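PDB 4YYF: beta-N-acetylhexosaminidase from Mycobacterium smegmatis, which probably hydrolyses terminal non-reducing N-acetyl-D-hexosamine residues from N-acetyl-beta-D-hexosaminides. Local coordinates for residues Val158-Asp163 / Thr168-Arg173; Gly192-Gly197 / Thr240-Val245; Gly315-Leu320 / Leu352-Ala357. The protein carries 1 engineered substitution. One frame throughout, in Å; residues are numbered along the deposited sequence.

Contact 1 of 3, residues Val158-Asp163 / Thr168-Arg173; sequences VVDVTD and TVIGDR. With ACT (acetate ion), chain D.
Ile170 packs against Val158, Thr162 and Asp160, joining two limbs of one loop. The apolar part gathers at one methyl: Val158 offers CG1 to Ile170 CG2 at 4.3 Å, and Thr162 CG2 comes to within 4.1 Å of Ile170 CG2. Ile170 crosses Asp160 at about a right angle, with CG2 against the aspartate CB and Ile170 CD1 3.3 Å from the carboxylate oxygen Asp160 OD2. A branched aliphatic chain suits this place because it can fill the bend on several sides at once.

The contacts with backbone oxygens are of van der Waals kind, since no hydrogen bond links the two segments. Val158 sets CB 3.3 Å from Arg173 O, and Thr162 CG2 approaches Gly171 O at 3.7 Å. Gly171 turns at positive phi (52°), and a beta carbon there would run into Thr168 OG1, so glycine suits the turn.

Polar groups look elsewhere for partners. Asp160 bonds through OD2 to His204 and through OD1 to the backbone N of His208, which fixes the rotation of its carboxylate; Thr162 OG1 bonds to Gly209 O. Arg173 bends at chi3 (66°), folding its guanidinium back so that NH1 donates to Val169 O at 2.8 Å, close to the guanidinium plane. Arg173 NH1 also holds acetate OXT at 2.8 Å, with a fairly straight N-H...O angle of 160°, while NH2 adds a weak bond to OXT and forms a salt bridge to Glu106.

The acetate is probably from the crystallisation liquor, yet a small anion here, with Arg173 also touching Lys203 and His204, is consistent with the substrate pocket of family 3 glycosidases, at the C-terminal ends of the TIM-barrel strands.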
loop_
_atom_site.group_PDB
_atom_site.type_symbol
_atom_site.label_atom_id
_atom_site.label_comp_id
_atom_site.label_asym_id
_atom_site.label_seq_id
_atom_site.Cartn_x
_atom_site.Cartn_y
_atom_site.Cartn_z
ATOM N N VAL A 158 -2.907 -6.410 -7.581
ATOM C CA VAL A 158 -4.201 -5.787 -7.775
ATOM C C VAL A 158 -5.251 -6.886 -7.697
ATOM O O VAL A 158 -5.138 -7.910 -8.374
ATOM C CB VAL A 158 -4.251 -5.151 -9.178
ATOM C CG1 VAL A 158 -5.684 -4.726 -9.551
ATOM C CG2 VAL A 158 -3.289 -3.969 -9.246
ATOM N N VAL A 159 -6.277 -6.686 -6.879
ATOM C CA VAL A 159 -7.382 -7.641 -6.831
ATOM C C VAL A 159 -8.663 -7.002 -7.349
ATOM O O VAL A 159 -9.738 -7.610 -7.311
ATOM C CB VAL A 159 -7.582 -8.239 -5.415
ATOM C CG1 VAL A 159 -6.334 -9.028 -4.976
ATOM C CG2 VAL A 159 -7.892 -7.141 -4.418
ATOM N N ASP A 160 -8.536 -5.783 -7.864
ATOM C CA ASP A 160 -9.633 -5.150 -8.585
ATOM C C ASP A 160 -10.156 -6.051 -9.694
ATOM O O ASP A 160 -9.394 -6.762 -10.357
ATOM C CB ASP A 160 -9.190 -3.818 -9.195
ATOM C CG ASP A 160 -8.752 -2.812 -8.155
ATOM O OD1 ASP A 160 -9.348 -2.780 -7.052
ATOM O OD2 ASP A 160 -7.794 -2.051 -8.438
ATOM N N VAL A 161 -11.472 -6.012 -9.886
ATOM C CA VAL A 161 -12.157 -6.845 -10.858
ATOM C C VAL A 161 -12.700 -5.914 -11.929
ATOM O O VAL A 161 -13.408 -4.963 -11.608
ATOM C CB VAL A 161 -13.335 -7.565 -10.169
ATOM C CG1 VAL A 161 -14.116 -8.387 -11.157
ATOM C CG2 VAL A 161 -12.815 -8.427 -9.008
ATOM N N THR A 162 -12.369 -6.158 -13.198
ATOM C CA THR A 162 -12.838 -5.266 -14.256
ATOM C C THR A 162 -12.763 -5.889 -15.639
ATOM O O THR A 162 -12.000 -6.829 -15.880
ATOM C CB THR A 162 -12.021 -3.948 -14.297
ATOM O OG1 THR A 162 -12.695 -2.987 -15.119
ATOM C CG2 THR A 162 -10.651 -4.188 -14.883
ATOM N N ASP A 163 -13.551 -5.327 -16.547
ATOM C CA ASP A 163 -13.493 -5.687 -17.962
ATOM C C ASP A 163 -13.128 -4.479 -18.827
ATOM O O ASP A 163 -13.272 -4.517 -20.055
ATOM C CB ASP A 163 -14.836 -6.256 -18.417
ATOM C CG ASP A 163 -15.996 -5.338 -18.082
ATOM O OD1 ASP A 163 -15.760 -4.158 -17.733
ATOM O OD2 ASP A 163 -17.154 -5.793 -18.170
ATOM N N THR A 168 -6.479 1.550 -19.336
ATOM C CA THR A 168 -7.260 2.471 -18.506
ATOM C C THR A 168 -6.687 2.392 -17.094
ATOM O O THR A 168 -5.718 1.666 -16.873
ATOM C CB THR A 168 -8.749 2.114 -18.515
ATOM O OG1 THR A 168 -8.907 0.769 -18.058
ATOM C CG2 THR A 168 -9.312 2.224 -19.924
ATOM N N VAL A 169 -7.262 3.126 -16.141
ATOM C CA VAL A 169 -6.649 3.230 -14.811
ATOM C C VAL A 169 -6.341 1.862 -14.176
ATOM O O VAL A 169 -5.221 1.616 -13.712
ATOM C CB VAL A 169 -7.469 4.149 -13.855
ATOM C CG1 VAL A 169 -8.920 3.689 -13.743
ATOM C CG2 VAL A 169 -6.805 4.234 -12.480
ATOM N N ILE A 170 -7.321 0.963 -14.183
ATOM C CA ILE A 170 -7.068 -0.411 -13.761
ATOM C C ILE A 170 -6.801 -1.238 -15.019
ATOM O O ILE A 170 -5.655 -1.603 -15.288
ATOM C CB ILE A 170 -8.236 -0.992 -12.931
ATOM C CG1 ILE A 170 -8.497 -0.115 -11.705
ATOM C CG2 ILE A 170 -7.911 -2.406 -12.475
ATOM C CD1 ILE A 170 -7.248 0.121 -10.851
ATOM N N GLY A 171 -7.844 -1.504 -15.807
ATOM C CA GLY A 171 -7.659 -2.155 -17.097
ATOM C C GLY A 171 -6.847 -3.440 -17.002
ATOM O O GLY A 171 -7.142 -4.293 -16.164
ATOM N N ASP A 172 -5.809 -3.578 -17.830
ATOM C CA ASP A 172 -5.027 -4.825 -17.844
ATOM C C ASP A 172 -4.214 -5.095 -16.569
ATOM O O ASP A 172 -3.529 -6.129 -16.460
ATOM C CB ASP A 172 -4.157 -4.942 -19.114
ATOM C CG ASP A 172 -3.022 -3.924 -19.171
ATOM O OD1 ASP A 172 -2.734 -3.241 -18.162
ATOM O OD2 ASP A 172 -2.392 -3.828 -20.250
ATOM N N ARG A 173 -4.293 -4.186 -15.598
ATOM C CA ARG A 173 -3.676 -4.427 -14.296
ATOM C C ARG A 173 -4.507 -5.409 -13.475
ATOM O O ARG A 173 -4.066 -5.890 -12.431
ATOM C CB ARG A 173 -3.528 -3.120 -13.514
ATOM C CG ARG A 173 -2.610 -2.091 -14.151
ATOM C CD ARG A 173 -2.801 -0.740 -13.455
ATOM N NE ARG A 173 -2.361 -0.762 -12.056
ATOM C CZ ARG A 173 -2.692 0.155 -11.153
ATOM N NH1 ARG A 173 -3.497 1.151 -11.492
ATOM N NH2 ARG A 173 -2.217 0.079 -9.915
HETATM C C ACT D . -4.236 3.450 -8.409
HETATM O O ACT D . -3.546 4.032 -7.540
HETATM O OXT ACT D . -3.613 3.019 -9.402
HETATM C CH3 ACT D . -5.721 3.289 -8.289
#

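Contact 2 of 3, residues Gly192-Gly197 / Thr240-Val245; sequences GLRDAG and TGQAPV
Arg194, in the last turn of helix 179-196, reaches across to Gln242, Ala243, Pro244 and Val245, residues leading into strand 246-249 of the TIM barrel. The helix stops nearby in a Schellman motif at Gly197, where phi is positive (92°) and a beta carbon would be jammed against the preceding carbonyl O.

From a CB directed at the loop, the chain runs outward with CG anti to the backbone N (chi1 170°). Arg194 CG rests 3.9 Å from Pro244 CD. Arg194 CD touches the same proline carbon and lies 3.4 Å from Ala243 O. A bend at chi3 then turns the guanidinium so that Pro244 O meets its edge, almost in its plane. Arg194 NE donates to Pro244 O at 2.8 Å, with an angle of 164°, and NH1 adds a longer, more bent bond, so two nitrogens grip one carbonyl side-on from the same face of its plane.

NH1 also lies near Val245 CB. Gln242 O is 2.9 Å from Arg194 NH1 but over the guanidinium face, where the N-H does not point, so no hydrogen bond forms. Arginine suits the site because its carbon chain passes alongside Pro244 CD before its planar head reaches a backbone oxygen. At the far tip, Arg194 NH2 donates to a water that in turn donates to Gln242 OE1, bridging the two segments.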
loop_
_atom_site.group_PDB
_atom_site.type_symbol
_atom_site.label_atom_id
_atom_site.label_comp_id
_atom_site.label_asym_id
_atom_site.label_seq_id
_atom_site.Cartn_x
_atom_site.Cartn_y
_atom_site.Cartn_z
ATOM N N GLY A 192 3.430 -16.157 -4.256
ATOM C CA GLY A 192 4.779 -16.147 -4.808
ATOM C C GLY A 192 5.624 -15.062 -4.178
ATOM O O GLY A 192 6.763 -15.309 -3.775
ATOM N N LEU A 193 5.061 -13.863 -4.059
ATOM C CA LEU A 193 5.770 -12.757 -3.413
ATOM C C LEU A 193 6.081 -13.099 -1.972
ATOM O O LEU A 193 7.209 -12.925 -1.506
ATOM C CB LEU A 193 4.926 -11.476 -3.461
ATOM C CG LEU A 193 4.721 -10.818 -4.827
ATOM C CD1 LEU A 193 3.836 -9.587 -4.663
ATOM C CD2 LEU A 193 6.053 -10.427 -5.469
ATOM N N ARG A 194 5.060 -13.579 -1.262
ATOM C CA ARG A 194 5.176 -13.975 0.140
ATOM C C ARG A 194 6.264 -15.035 0.329
ATOM O O ARG A 194 7.069 -14.955 1.269
ATOM C CB ARG A 194 3.799 -14.503 0.630
ATOM C CG ARG A 194 3.744 -15.175 1.985
ATOM C CD ARG A 194 2.270 -15.564 2.344
ATOM N NE ARG A 194 1.404 -14.421 2.062
ATOM C CZ ARG A 194 0.402 -14.402 1.191
ATOM N NH1 ARG A 194 -0.260 -13.269 0.998
ATOM N NH2 ARG A 194 0.053 -15.501 0.528
ATOM N N ASP A 195 6.290 -16.040 -0.539
ATOM C CA ASP A 195 7.304 -17.097 -0.404
ATOM C C ASP A 195 8.725 -16.603 -0.714
ATOM O O ASP A 195 9.712 -17.217 -0.294
ATOM C CB ASP A 195 6.950 -18.324 -1.262
ATOM C CG ASP A 195 5.758 -19.102 -0.716
ATOM O OD1 ASP A 195 5.347 -18.829 0.429
ATOM O OD2 ASP A 195 5.221 -19.985 -1.432
ATOM N N ALA A 196 8.824 -15.500 -1.445
ATOM C CA ALA A 196 10.107 -14.829 -1.663
ATOM C C ALA A 196 10.501 -13.977 -0.450
ATOM O O ALA A 196 11.648 -13.538 -0.331
ATOM C CB ALA A 196 10.057 -13.951 -2.916
ATOM N N GLY A 197 9.549 -13.737 0.445
ATOM C CA GLY A 197 9.807 -12.926 1.625
ATOM C C GLY A 197 9.484 -11.457 1.416
ATOM O O GLY A 197 9.875 -10.600 2.218
ATOM N N THR A 240 -7.137 -12.144 2.323
ATOM C CA THR A 240 -6.679 -11.425 3.522
ATOM C C THR A 240 -6.270 -12.363 4.649
ATOM O O THR A 240 -5.565 -11.951 5.575
ATOM C CB THR A 240 -7.726 -10.434 4.059
ATOM O OG1 THR A 240 -8.885 -11.145 4.494
ATOM C CG2 THR A 240 -8.132 -9.455 2.985
ATOM N N GLY A 241 -6.714 -13.617 4.572
ATOM C CA GLY A 241 -6.426 -14.604 5.596
ATOM C C GLY A 241 -5.171 -15.414 5.326
ATOM O O GLY A 241 -4.837 -16.320 6.090
ATOM N N GLN A 242 -4.473 -15.087 4.245
ATOM C CA GLN A 242 -3.229 -15.770 3.880
ATOM C C GLN A 242 -2.051 -14.843 4.212
ATOM O O GLN A 242 -1.690 -13.974 3.428
ATOM C CB GLN A 242 -3.267 -16.197 2.392
ATOM C CG GLN A 242 -4.374 -17.242 2.092
ATOM C CD GLN A 242 -4.578 -17.552 0.603
ATOM O OE1 GLN A 242 -3.804 -17.121 -0.253
ATOM N NE2 GLN A 242 -5.635 -18.315 0.294
ATOM N N ALA A 243 -1.483 -15.033 5.401
ATOM C CA ALA A 243 -0.502 -14.117 5.982
ATOM C C ALA A 243 0.937 -14.572 5.721
ATOM O O ALA A 243 1.189 -15.765 5.555
ATOM C CB ALA A 243 -0.743 -14.002 7.467
ATOM N N PRO A 244 1.893 -13.630 5.695
ATOM C CA PRO A 244 1.696 -12.181 5.836
ATOM C C PRO A 244 1.118 -11.546 4.578
ATOM O O PRO A 244 1.414 -11.943 3.440
ATOM C CB PRO A 244 3.105 -11.647 6.113
ATOM C CG PRO A 244 4.020 -12.668 5.546
ATOM C CD PRO A 244 3.321 -13.999 5.684
ATOM N N VAL A 245 0.265 -10.555 4.795
ATOM C CA VAL A 245 -0.350 -9.840 3.697
ATOM C C VAL A 245 -0.808 -8.497 4.255
ATOM O O VAL A 245 -1.091 -8.377 5.448
ATOM C CB VAL A 245 -1.539 -10.651 3.093
ATOM C CG1 VAL A 245 -2.720 -10.705 4.066
ATOM C CG2 VAL A 245 -1.973 -10.076 1.736
HETATM O O HOH W 1 -2.158 -15.658 -1.437
#

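Contact 3 of 3, residues Gly315-Leu320 / Leu352-Ala357; sequences GADNAL and LQRNAA
Asn355 and Asn318 meet amide to amide in the buried half of this contact. Asn318 ND2 donates to Asn355 OD1 at 2.8 Å, the two amide planes turned 55° apart, while Asn355 ND2 donates to Asp317 O at 3.0 Å, approaching from above the carbonyl plane. An amide suits the place because it offers an acceptor to the Asn318 side chain and a donor to a backbone carbonyl. Asn355 ND2 also bonds to Ser351 O, and Asn318 OD1 turns to Thr50.

Helix 345-357 here packs on the chain entering strand 319-321, near the N-terminal ends of the strands of the TIM barrel.

The looser side belongs to Arg354, which is partly exposed and reaches in to the buried Asp317. With its chain extended from CG to NE, Arg354 lays CD 3.4 Å from Asp317 OD2 and uses NH1 for a salt bridge to Asp317 OD1 (3.0 Å, angle 149°), on that oxygen's syn lone pair; its NE bonds to Gly284 O. Ser351, part of the sodium site, also bonds to OD1, while Arg274 and the Val287 backbone N take OD2. With two arginines beside it, this carboxylate is probably stabilised as the anion.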
loop_
_atom_site.group_PDB
_atom_site.type_symbol
_atom_site.label_atom_id
_atom_site.label_comp_id
_atom_site.label_asym_id
_atom_site.label_seq_id
_atom_site.Cartn_x
_atom_site.Cartn_y
_atom_site.Cartn_z
ATOM N N GLY A 315 -8.474 5.071 10.170
ATOM C CA GLY A 315 -8.077 3.726 10.537
ATOM C C GLY A 315 -6.939 3.124 9.747
ATOM O O GLY A 315 -6.595 1.959 9.961
ATOM N N ALA A 316 -6.329 3.899 8.849
ATOM C CA ALA A 316 -5.151 3.403 8.148
ATOM C C ALA A 316 -3.997 3.216 9.133
ATOM O O ALA A 316 -3.873 3.968 10.101
ATOM C CB ALA A 316 -4.747 4.350 7.021
ATOM N N ASP A 317 -3.158 2.212 8.889
ATOM C CA ASP A 317 -1.952 2.020 9.700
ATOM C C ASP A 317 -0.770 2.714 9.062
ATOM O O ASP A 317 0.256 2.942 9.707
ATOM C CB ASP A 317 -1.573 0.550 9.778
ATOM C CG ASP A 317 -2.649 -0.294 10.379
ATOM O OD1 ASP A 317 -3.065 0.005 11.517
ATOM O OD2 ASP A 317 -3.074 -1.255 9.705
ATOM N N ASN A 318 -0.883 3.002 7.775
ATOM C CA ASN A 318 0.261 3.540 7.058
ATOM C C ASN A 318 -0.161 4.523 5.978
ATOM O O ASN A 318 -0.855 4.162 5.029
ATOM C CB ASN A 318 1.090 2.405 6.453
ATOM C CG ASN A 318 2.511 2.830 6.139
ATOM O OD1 ASN A 318 2.749 3.647 5.250
ATOM N ND2 ASN A 318 3.465 2.278 6.877
ATOM N N ALA A 319 0.262 5.768 6.136
ATOM C CA ALA A 319 -0.098 6.837 5.207
ATOM C C ALA A 319 1.020 7.009 4.205
ATOM O O ALA A 319 2.170 7.285 4.580
ATOM C CB ALA A 319 -0.333 8.138 5.964
ATOM N N LEU A 320 0.673 6.860 2.928
ATOM C CA LEU A 320 1.648 6.844 1.848
ATOM C C LEU A 320 1.463 8.068 0.955
ATOM O O LEU A 320 0.338 8.403 0.588
ATOM C CB LEU A 320 1.434 5.560 1.027
ATOM C CG LEU A 320 2.215 5.174 -0.246
ATOM C CD1 LEU A 320 1.641 5.779 -1.495
ATOM C CD2 LEU A 320 3.677 5.517 -0.157
ATOM N N LEU A 352 1.383 1.427 15.075
ATOM C CA LEU A 352 2.812 1.257 15.291
ATOM C C LEU A 352 3.148 -0.233 15.454
ATOM O O LEU A 352 4.072 -0.737 14.821
ATOM C CB LEU A 352 3.255 2.061 16.519
ATOM C CG LEU A 352 4.689 1.858 17.000
ATOM C CD1 LEU A 352 5.680 2.236 15.898
ATOM C CD2 LEU A 352 4.947 2.673 18.267
ATOM N N GLN A 353 2.379 -0.935 16.284
ATOM C CA GLN A 353 2.542 -2.380 16.438
ATOM C C GLN A 353 2.381 -3.150 15.125
ATOM O O GLN A 353 3.152 -4.068 14.849
ATOM C CB GLN A 353 1.564 -2.935 17.484
ATOM C CG GLN A 353 1.734 -2.349 18.891
ATOM C CD GLN A 353 0.551 -2.658 19.785
ATOM O OE1 GLN A 353 -0.064 -3.723 19.668
ATOM N NE2 GLN A 353 0.221 -1.730 20.692
ATOM N N ARG A 354 1.371 -2.805 14.333
ATOM C CA ARG A 354 1.161 -3.503 13.062
ATOM C C ARG A 354 2.300 -3.281 12.093
ATOM O O ARG A 354 2.660 -4.184 11.346
ATOM C CB ARG A 354 -0.160 -3.078 12.407
ATOM C CG ARG A 354 -1.372 -3.539 13.196
ATOM C CD ARG A 354 -2.638 -3.259 12.444
ATOM N NE ARG A 354 -3.821 -3.711 13.171
ATOM C CZ ARG A 354 -4.750 -2.895 13.655
ATOM N NH1 ARG A 354 -4.622 -1.587 13.475
ATOM N NH2 ARG A 354 -5.803 -3.390 14.306
ATOM N N ASN A 355 2.840 -2.067 12.075
ATOM C CA ASN A 355 3.988 -1.763 11.224
ATOM C C ASN A 355 5.219 -2.512 11.684
ATOM O O ASN A 355 6.007 -2.969 10.857
ATOM C CB ASN A 355 4.299 -0.263 11.211
ATOM C CG ASN A 355 3.472 0.486 10.202
ATOM O OD1 ASN A 355 3.730 0.401 9.000
ATOM N ND2 ASN A 355 2.477 1.246 10.680
ATOM N N ALA A 356 5.393 -2.633 13.003
ATOM C CA ALA A 356 6.544 -3.367 13.533
ATOM C C ALA A 356 6.414 -4.858 13.274
ATOM O O ALA A 356 7.416 -5.543 13.068
ATOM C CB ALA A 356 6.737 -3.096 15.043
ATOM N N ALA A 357 5.181 -5.365 13.297
ATOM C CA ALA A 357 4.957 -6.811 13.206
ATOM C C ALA A 357 5.429 -7.405 11.874
ATOM O O ALA A 357 5.761 -8.590 11.794
ATOM C CB ALA A 357 3.497 -7.158 13.471
#

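From the N terminus, contact 1 comes first and joins the two limbs of a single loop after strand 153-154, with four residues between its segments. The chain then forms helix 179-196, whose end opens contact 2; after strand 199-205 and helix 234-239, the loop before strand 246-249 closes it. Contact 3 opens ahead of strand 319-321 and, past helix 327-340, closes on helix 345-357. The three run in series, none nested or crossed. Contact 1 shapes the C-terminal rim of the barrel strands, and lies across the chain's centre from contact 3. Contacts 2 and 3, about 17 Å apart between centres, tie helix ends to strand starts.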